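Local coordinates for protein lipid II:glycine glycyltransferase (Staphylococcus aureus, PDB 6SNR) that probably transfers the first glycine of the pentaglycine interpeptide bridge from glycyl-tRNA to the lysine side chain of lipid II during peptidoglycan synthesis, at residues K197-R202 with Y320-N325; I302-A307 with F330-H335; M4-Q9 with R42-R47. All coordinates share one frame; numbering follows the deposited sequence.

Contact 1 (K197-R202 with Y320-N325); sequences KITGER and YGASSN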
loop_
_atom_site.group_PDB
_atom_site.type_symbol
_atom_site.label_atom_id
_atom_site.label_comp_id
_atom_site.label_asym_id
_atom_site.label_seq_id
_atom_site.Cartn_x
_atom_site.Cartn_y
_atom_site.Cartn_z
ATOM N N LYS A 197 -4.607 15.877 6.369
ATOM C CA LYS A 197 -5.419 16.693 7.283
ATOM C C LYS A 197 -6.808 16.884 6.668
ATOM O O LYS A 197 -7.829 16.664 7.344
ATOM C CB LYS A 197 -4.720 18.040 7.537
ATOM C CG LYS A 197 -5.405 18.975 8.521
ATOM C CD LYS A 197 -4.534 20.200 8.785
ATOM C CE LYS A 197 -5.291 21.301 9.514
ATOM N NZ LYS A 197 -4.494 22.560 9.592
ATOM N N ILE A 198 -6.825 17.206 5.367
ATOM C CA ILE A 198 -8.087 17.408 4.618
ATOM C C ILE A 198 -8.900 16.107 4.564
ATOM O O ILE A 198 -10.124 16.102 4.739
ATOM C CB ILE A 198 -7.815 17.955 3.185
ATOM C CG1 ILE A 198 -7.173 19.347 3.253
ATOM C CG2 ILE A 198 -9.110 18.031 2.375
ATOM C CD1 ILE A 198 -6.518 19.819 1.966
ATOM N N THR A 199 -8.210 14.995 4.324
ATOM C CA THR A 199 -8.840 13.697 4.262
ATOM C C THR A 199 -9.419 13.268 5.617
ATOM O O THR A 199 -10.475 12.656 5.678
ATOM C CB THR A 199 -7.832 12.646 3.768
ATOM O OG1 THR A 199 -7.301 13.077 2.517
ATOM C CG2 THR A 199 -8.483 11.286 3.610
ATOM N N GLY A 200 -8.706 13.567 6.697
ATOM C CA GLY A 200 -9.219 13.260 8.032
ATOM C C GLY A 200 -10.503 14.009 8.320
ATOM O O GLY A 200 -11.454 13.433 8.859
ATOM N N GLU A 201 -10.520 15.288 7.955
ATOM C CA GLU A 201 -11.674 16.153 8.174
ATOM C C GLU A 201 -12.873 15.768 7.305
ATOM O O GLU A 201 -14.008 15.842 7.771
ATOM C CB GLU A 201 -11.295 17.617 7.945
ATOM N N ARG A 202 -12.621 15.361 6.056
ATOM C CA ARG A 202 -13.684 14.922 5.142
ATOM C C ARG A 202 -14.291 13.594 5.583
ATOM O O ARG A 202 -15.515 13.438 5.608
ATOM C CB ARG A 202 -13.168 14.783 3.704
ATOM C CG ARG A 202 -14.230 14.281 2.722
ATOM C CD ARG A 202 -13.731 14.112 1.295
ATOM N NE ARG A 202 -12.554 13.245 1.193
ATOM C CZ ARG A 202 -11.298 13.653 0.987
ATOM N NH1 ARG A 202 -10.988 14.939 0.848
ATOM N NH2 ARG A 202 -10.338 12.750 0.900
ATOM N N TYR A 320 -0.794 4.395 3.140
ATOM C CA TYR A 320 -1.593 5.561 3.445
ATOM C C TYR A 320 -1.820 6.345 2.158
ATOM O O TYR A 320 -0.917 6.441 1.334
ATOM C CB TYR A 320 -0.879 6.503 4.444
ATOM C CG TYR A 320 -0.738 5.975 5.852
ATOM C CD1 TYR A 320 -1.795 6.024 6.719
ATOM C CD2 TYR A 320 0.488 5.481 6.318
ATOM C CE1 TYR A 320 -1.686 5.538 8.027
ATOM C CE2 TYR A 320 0.619 4.988 7.613
ATOM C CZ TYR A 320 -0.461 5.037 8.461
ATOM O OH TYR A 320 -0.357 4.560 9.740
ATOM N N GLY A 321 -3.012 6.916 2.016
ATOM C CA GLY A 321 -3.333 7.818 0.895
ATOM C C GLY A 321 -4.184 8.998 1.333
ATOM O O GLY A 321 -4.878 8.908 2.354
ATOM N N ALA A 322 -4.108 10.101 0.598
ATOM C CA ALA A 322 -4.831 11.335 0.972
ATOM C C ALA A 322 -5.173 12.088 -0.276
ATOM O O ALA A 322 -4.477 11.954 -1.290
ATOM C CB ALA A 322 -4.006 12.206 1.917
ATOM N N SER A 323 -6.246 12.884 -0.229
ATOM C CA SER A 323 -6.568 13.717 -1.383
ATOM C C SER A 323 -7.374 14.928 -0.952
ATOM O O SER A 323 -8.058 14.866 0.075
ATOM C CB SER A 323 -7.343 12.911 -2.439
ATOM O OG SER A 323 -8.547 12.378 -1.909
ATOM N N SER A 324 -7.265 15.993 -1.744
ATOM C CA SER A 324 -7.923 17.272 -1.437
ATOM C C SER A 324 -9.346 17.268 -1.940
ATOM O O SER A 324 -9.772 16.346 -2.611
ATOM C CB SER A 324 -7.182 18.443 -2.066
ATOM O OG SER A 324 -7.291 18.431 -3.474
ATOM N N ASN A 325 -10.080 18.316 -1.573
ATOM C CA ASN A 325 -11.454 18.499 -2.022
ATOM C C ASN A 325 -11.568 19.157 -3.404
ATOM O O ASN A 325 -12.674 19.282 -3.942
ATOM C CB ASN A 325 -12.217 19.350 -0.979
ATOM C CG ASN A 325 -12.323 18.675 0.383
ATOM O OD1 ASN A 325 -12.030 19.280 1.410
ATOM N ND2 ASN A 325 -12.809 17.447 0.402
#
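In one of the two GNAT-like halves typical of FemABX proteins, segment 197-202, at the end of helix 189-202, crosses strand residues 320-323 almost perpendicularly, at 83°, with T199 and R202 both fastening onto S323. This illustrates how helix side chains can serve backbone groups that a neighbouring strand does not. A322 and S324 pair with strand 302-312, whereas S323, lying between them, directs its own N-H and C=O to the helix. S323 N donates to T199 OG1 over 2.9 Å. Because OG1 stands beside the backbone N of T199 (chi1 -55°), the same hydroxyl also reaches the carbonyl of L195 one turn back. R202 extends from the helix until its chain bends at chi3 (55°), and NH1 and NH2 then take S323 O end-on, at 3.0 and 3.2 Å. The oxygen lies in the guanidinium plane, yet both nitrogens stand above one face of its carbonyl plane. Beside this polar core, I198 CG2 packs at 4.1 Å from S324 CA. With a hydroxyl on its N-H and a probably charged guanidinium on its C=O, both polar groups of the S323 backbone are met by side chains of the helix, and the cation would polarise that carbonyl.

Contact 2 (I302-A307 with F330-H335); sequences IYLSGA and FLPNHH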
loop_
_atom_site.group_PDB
_atom_site.type_symbol
_atom_site.label_atom_id
_atom_site.label_comp_id
_atom_site.label_asym_id
_atom_site.label_seq_id
_atom_site.Cartn_x
_atom_site.Cartn_y
_atom_site.Cartn_z
ATOM N N ILE A 302 -0.789 22.579 -8.484
ATOM C CA ILE A 302 -1.434 22.256 -7.251
ATOM C C ILE A 302 -1.382 20.745 -7.121
ATOM O O ILE A 302 -1.580 20.019 -8.097
ATOM C CB ILE A 302 -2.903 22.743 -7.217
ATOM C CG1 ILE A 302 -3.510 22.555 -5.815
ATOM C CG2 ILE A 302 -3.757 22.049 -8.263
ATOM C CD1 ILE A 302 -5.016 22.709 -5.757
ATOM N N TYR A 303 -1.087 20.293 -5.915
ATOM C CA TYR A 303 -1.125 18.860 -5.621
ATOM C C TYR A 303 -2.513 18.466 -5.136
ATOM O O TYR A 303 -3.080 19.112 -4.267
ATOM C CB TYR A 303 -0.072 18.520 -4.568
ATOM C CG TYR A 303 1.324 18.555 -5.119
ATOM C CD1 TYR A 303 1.787 17.571 -5.979
ATOM C CD2 TYR A 303 2.203 19.565 -4.763
ATOM C CE1 TYR A 303 3.072 17.578 -6.504
ATOM C CE2 TYR A 303 3.493 19.584 -5.269
ATOM C CZ TYR A 303 3.935 18.607 -6.137
ATOM O OH TYR A 303 5.231 18.646 -6.645
ATOM N N LEU A 304 -3.018 17.365 -5.702
ATOM C CA LEU A 304 -4.348 16.865 -5.470
ATOM C C LEU A 304 -4.448 15.618 -4.610
ATOM O O LEU A 304 -5.447 15.408 -3.922
ATOM C CB LEU A 304 -4.963 16.502 -6.834
ATOM C CG LEU A 304 -5.117 17.660 -7.834
ATOM C CD1 LEU A 304 -5.887 17.180 -9.047
ATOM C CD2 LEU A 304 -5.768 18.856 -7.178
ATOM N N SER A 305 -3.454 14.741 -4.715
ATOM C CA SER A 305 -3.483 13.519 -3.923
ATOM C C SER A 305 -2.063 13.068 -3.635
ATOM O O SER A 305 -1.120 13.547 -4.233
ATOM C CB SER A 305 -4.269 12.416 -4.610
ATOM O OG SER A 305 -3.670 11.957 -5.797
ATOM N N GLY A 306 -1.926 12.104 -2.740
ATOM C CA GLY A 306 -0.610 11.561 -2.403
ATOM C C GLY A 306 -0.767 10.240 -1.669
ATOM O O GLY A 306 -1.869 9.907 -1.162
ATOM N N ALA A 307 0.316 9.454 -1.687
ATOM C CA ALA A 307 0.304 8.178 -1.010
ATOM C C ALA A 307 1.697 7.683 -0.682
ATOM O O ALA A 307 2.674 8.027 -1.339
ATOM C CB ALA A 307 -0.386 7.173 -1.887
ATOM N N PHE A 330 -10.594 15.374 -12.151
ATOM C CA PHE A 330 -9.394 14.896 -12.779
ATOM C C PHE A 330 -9.054 13.474 -12.321
ATOM O O PHE A 330 -8.113 12.912 -12.817
ATOM C CB PHE A 330 -8.229 15.835 -12.439
ATOM C CG PHE A 330 -8.171 17.057 -13.316
ATOM C CD1 PHE A 330 -8.985 18.143 -13.058
ATOM C CD2 PHE A 330 -7.332 17.084 -14.427
ATOM C CE1 PHE A 330 -8.952 19.259 -13.891
ATOM C CE2 PHE A 330 -7.293 18.197 -15.258
ATOM C CZ PHE A 330 -8.101 19.288 -14.966
ATOM N N LEU A 331 -9.832 12.933 -11.393
ATOM C CA LEU A 331 -9.650 11.552 -10.880
ATOM C C LEU A 331 -8.207 11.268 -10.470
ATOM O O LEU A 331 -7.626 10.253 -10.868
ATOM C CB LEU A 331 -10.139 10.529 -11.894
ATOM C CG LEU A 331 -11.598 10.797 -12.333
ATOM C CD1 LEU A 331 -11.867 10.114 -13.661
ATOM C CD2 LEU A 331 -12.565 10.352 -11.248
ATOM N N PRO A 332 -7.614 12.159 -9.663
ATOM C CA PRO A 332 -6.204 11.981 -9.279
ATOM C C PRO A 332 -5.889 10.680 -8.537
ATOM O O PRO A 332 -4.837 10.113 -8.820
ATOM C CB PRO A 332 -5.916 13.204 -8.428
ATOM C CG PRO A 332 -7.218 13.487 -7.786
ATOM C CD PRO A 332 -8.242 13.243 -8.887
ATOM N N ASN A 333 -6.767 10.224 -7.648
ATOM C CA ASN A 333 -6.530 8.955 -6.905
ATOM C C ASN A 333 -6.467 7.757 -7.840
ATOM O O ASN A 333 -5.681 6.842 -7.640
ATOM C CB ASN A 333 -7.614 8.735 -5.847
ATOM C CG ASN A 333 -7.596 9.812 -4.760
ATOM O OD1 ASN A 333 -8.603 10.445 -4.459
ATOM N ND2 ASN A 333 -6.449 10.012 -4.168
ATOM N N HIS A 334 -7.271 7.759 -8.905
ATOM C CA HIS A 334 -7.254 6.645 -9.860
ATOM C C HIS A 334 -5.985 6.620 -10.681
ATOM O O HIS A 334 -5.412 5.541 -10.931
ATOM C CB HIS A 334 -8.473 6.755 -10.817
ATOM C CG HIS A 334 -9.783 6.645 -10.120
ATOM N ND1 HIS A 334 -10.324 7.677 -9.386
ATOM C CD2 HIS A 334 -10.657 5.622 -10.019
ATOM C CE1 HIS A 334 -11.476 7.292 -8.879
ATOM N NE2 HIS A 334 -11.699 6.048 -9.256
ATOM N N HIS A 335 -5.500 7.808 -11.060
ATOM C CA HIS A 335 -4.229 7.933 -11.739
ATOM C C HIS A 335 -3.083 7.437 -10.840
ATOM O O HIS A 335 -2.260 6.603 -11.253
ATOM C CB HIS A 335 -3.996 9.399 -12.149
ATOM C CG HIS A 335 -2.966 9.559 -13.203
ATOM N ND1 HIS A 335 -2.530 10.797 -13.652
ATOM C CD2 HIS A 335 -2.241 8.645 -13.871
ATOM C CE1 HIS A 335 -1.580 10.625 -14.542
ATOM N NE2 HIS A 335 -1.395 9.330 -14.706
#
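L304 and P332 carry the apolar part of this contact, in which strand 302-312 receives the first turn of helix 332-347, the helix of a beta-alpha-beta crossover between strands 315-323 and 351-356. It is a worked example of a helix start seated on a sheet by shape rather than by hydrogen bonds. The strand is locally irregular: L304 has helix-like backbone angles and, like S305, pairs with V231, which makes a classic beta bulge. Both side chains of the bulge consequently set out toward the helix.

The apolar contacts centre on the proline ring. P332 CB lies 3.8 Å from L304 CB, and the two side chains cross at about a right angle. L304 CD1 also reaches P332 CB, at 4.0 Å, and touches the CB of F330 more loosely, at 4.3 Å. Such a proline suits the first turn of a helix, where its missing N-H costs no bond; L331 before it takes the N-cap position, and its carbonyl accepts from H335 N.

Polar groups meet at the border of this patch, with packing in place of bonding. The N333 amide swings in so that ND2 comes to 3.3 Å from S305 CB, while its OD1 makes a weak hydrogen bond to S323 OG on the adjoining strand. S305 OG, set between its own backbone N and carbonyl carbon (chi1 66°), is buried with no polar partner in the model; P332 CB lies 3.7 Å from it.

Contact 3 (M4-Q9 with R42-R47); sequences MHITNQ and RIAVGR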
loop_
_atom_site.group_PDB
_atom_site.type_symbol
_atom_site.label_atom_id
_atom_site.label_comp_id
_atom_site.label_asym_id
_atom_site.label_seq_id
_atom_site.Cartn_x
_atom_site.Cartn_y
_atom_site.Cartn_z
ATOM N N MET A 4 21.710 -19.173 15.176
ATOM C CA MET A 4 22.681 -18.488 14.324
ATOM C C MET A 4 22.657 -16.996 14.560
ATOM O O MET A 4 21.606 -16.420 14.865
ATOM C CB MET A 4 22.364 -18.747 12.859
ATOM C CG MET A 4 22.430 -20.201 12.442
ATOM S SD MET A 4 21.929 -20.560 10.760
ATOM C CE MET A 4 23.124 -19.658 9.781
ATOM N N HIS A 5 23.807 -16.366 14.370
ATOM C CA HIS A 5 23.949 -14.942 14.357
ATOM C C HIS A 5 24.097 -14.516 12.905
ATOM O O HIS A 5 25.040 -14.948 12.189
ATOM C CB HIS A 5 25.192 -14.501 15.152
ATOM C CG HIS A 5 25.566 -13.059 14.976
ATOM N ND1 HIS A 5 26.879 -12.612 15.083
ATOM C CD2 HIS A 5 24.825 -11.963 14.661
ATOM C CE1 HIS A 5 26.913 -11.309 14.875
ATOM N NE2 HIS A 5 25.681 -10.895 14.596
ATOM N N ILE A 6 23.128 -13.715 12.468
ATOM C CA ILE A 6 23.138 -13.094 11.131
ATOM C C ILE A 6 23.005 -11.591 11.249
ATOM O O ILE A 6 22.464 -11.055 12.238
ATOM C CB ILE A 6 22.110 -13.721 10.189
ATOM C CG1 ILE A 6 20.658 -13.357 10.557
ATOM C CG2 ILE A 6 22.293 -15.208 10.223
ATOM C CD1 ILE A 6 19.653 -14.005 9.636
ATOM N N THR A 7 23.523 -10.860 10.247
ATOM C CA THR A 7 23.516 -9.442 10.300
ATOM C C THR A 7 22.115 -8.903 10.015
ATOM O O THR A 7 21.261 -9.659 9.542
ATOM C CB THR A 7 24.458 -8.800 9.246
ATOM O OG1 THR A 7 23.978 -9.088 7.935
ATOM C CG2 THR A 7 25.898 -9.339 9.424
ATOM N N ASN A 8 21.907 -7.630 10.277
ATOM C CA ASN A 8 20.604 -6.980 9.871
ATOM C C ASN A 8 20.287 -7.170 8.374
ATOM O O ASN A 8 19.147 -7.509 7.985
ATOM C CB ASN A 8 20.583 -5.490 10.221
ATOM C CG ASN A 8 20.439 -5.204 11.721
ATOM O OD1 ASN A 8 20.561 -6.065 12.572
ATOM N ND2 ASN A 8 20.188 -3.951 12.032
ATOM N N GLN A 9 21.298 -6.948 7.519
ATOM C CA GLN A 9 21.088 -7.105 6.085
ATOM C C GLN A 9 20.774 -8.543 5.690
ATOM O O GLN A 9 19.959 -8.787 4.844
ATOM C CB GLN A 9 22.305 -6.595 5.309
ATOM C CG GLN A 9 22.441 -5.116 5.349
ATOM C CD GLN A 9 23.219 -4.656 6.513
ATOM O OE1 GLN A 9 23.587 -5.444 7.413
ATOM N NE2 GLN A 9 23.538 -3.365 6.501
ATOM N N ARG A 42 16.435 -10.059 17.679
ATOM C CA ARG A 42 16.316 -11.013 16.591
ATOM C C ARG A 42 16.773 -12.403 16.995
ATOM O O ARG A 42 17.645 -12.564 17.875
ATOM C CB ARG A 42 17.095 -10.540 15.319
ATOM C CG ARG A 42 16.494 -9.316 14.631
ATOM C CD ARG A 42 17.051 -9.200 13.223
ATOM N NE ARG A 42 18.453 -8.676 13.254
ATOM C CZ ARG A 42 19.542 -9.415 13.017
ATOM N NH1 ARG A 42 19.477 -10.721 12.822
ATOM N NH2 ARG A 42 20.752 -8.830 13.048
ATOM N N ILE A 43 16.229 -13.388 16.305
ATOM C CA ILE A 43 16.620 -14.813 16.369
ATOM C C ILE A 43 16.734 -15.336 14.944
ATOM O O ILE A 43 16.075 -14.861 14.018
ATOM C CB ILE A 43 15.657 -15.704 17.177
ATOM C CG1 ILE A 43 14.188 -15.621 16.673
ATOM C CG2 ILE A 43 15.669 -15.263 18.634
ATOM C CD1 ILE A 43 13.166 -16.519 17.393
ATOM N N ALA A 44 17.585 -16.343 14.759
ATOM C CA ALA A 44 17.743 -17.051 13.493
ATOM C C ALA A 44 18.140 -18.459 13.815
ATOM O O ALA A 44 18.863 -18.687 14.773
ATOM C CB ALA A 44 18.744 -16.373 12.568
ATOM N N VAL A 45 17.621 -19.400 13.049
ATOM C CA VAL A 45 17.960 -20.829 13.168
ATOM C C VAL A 45 18.231 -21.434 11.773
ATOM O O VAL A 45 17.751 -20.949 10.735
ATOM C CB VAL A 45 16.822 -21.602 13.862
ATOM C CG1 VAL A 45 16.499 -21.058 15.246
ATOM C CG2 VAL A 45 15.588 -21.637 12.975
ATOM N N GLY A 46 19.093 -22.451 11.730
ATOM C CA GLY A 46 19.401 -23.128 10.485
ATOM C C GLY A 46 20.323 -24.330 10.675
ATOM O O GLY A 46 20.531 -24.783 11.793
ATOM N N ARG A 47 20.817 -24.850 9.561
ATOM C CA ARG A 47 21.682 -26.047 9.561
ATOM C C ARG A 47 22.685 -25.907 8.440
ATOM O O ARG A 47 22.345 -25.414 7.353
ATOM C CB ARG A 47 20.869 -27.315 9.296
ATOM C CG ARG A 47 20.100 -27.844 10.481
ATOM C CD ARG A 47 19.451 -29.182 10.160
ATOM N NE ARG A 47 20.409 -30.298 10.169
ATOM C CZ ARG A 47 20.975 -30.850 9.093
ATOM N NH1 ARG A 47 20.716 -30.402 7.863
ATOM N NH2 ARG A 47 21.825 -31.861 9.245
HETATM O O HOH W 1 19.702 -16.580 17.044
HETATM O O HOH W 2 18.539 -6.276 14.757
#
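R42 and I6 form the polar centre of this contact, where the N-terminal segment runs roughly antiparallel to strand 39-47, carrying on from the pairing of short strand 2-3 at the margin of the sheet. The example shows how an arginine can continue a strand pairing once the backbones diverge. The R42 chain bends at chi3 (-76°), turning NE off the extended line. R42 NH2 and NH1 hold I6 O end-on, at 2.9 and 3.1 Å, with the oxygen in the guanidinium plane. NH2 also donates to N8 OD1 over 2.8 Å, meeting the amide oxygen in its own plane while the two flat groups stand 84° apart. T7 O and N8 CA lie over one face of the guanidinium.

Toward the strand end, direct pairing survives as M4 N donating to A44 O. The return bond of the same pair is made through a water, which donates to M4 O and accepts from A44 N. Around these bonds, I6 CD1 rests 3.9 Å from A44 CB, and the sulfur of M4 settles over the side-chain-less G46, with SD 3.6 Å from its CA.

The next shell fixes the partners of the arginine. T7 is the N-cap of helix 8-17, and its side chain and E10 form a capping box, which probably helps hold the turn that carries I6 O and N8. R42 also packs on H11 and T27. A second water completes the bridge, accepting from R42 NE at 2.8 Å and donating to N8 OD1.

Contact 3 comes first along the chain and belongs to the sheet holding strands 2-3 and 39-47; contacts 1 and 2 follow and share the other sheet. The centres of contacts 1 and 2 are about 11 Å apart, and the two touch through the backbone pairing of strands 302-312 and 315-323. Their segments alternate in sequence, and this hairpin meets helix 189-202 in contact 1 and helix 332-347 in contact 2. The centre of contact 3 lies about 41 and 42 Å from theirs, respectively, across the chain's centre. Long helices 235-262 and 267-297 enter between 197-202 and 302-307, so contact 1 joins chain from before and after that insertion, while contact 2 lies wholly after it.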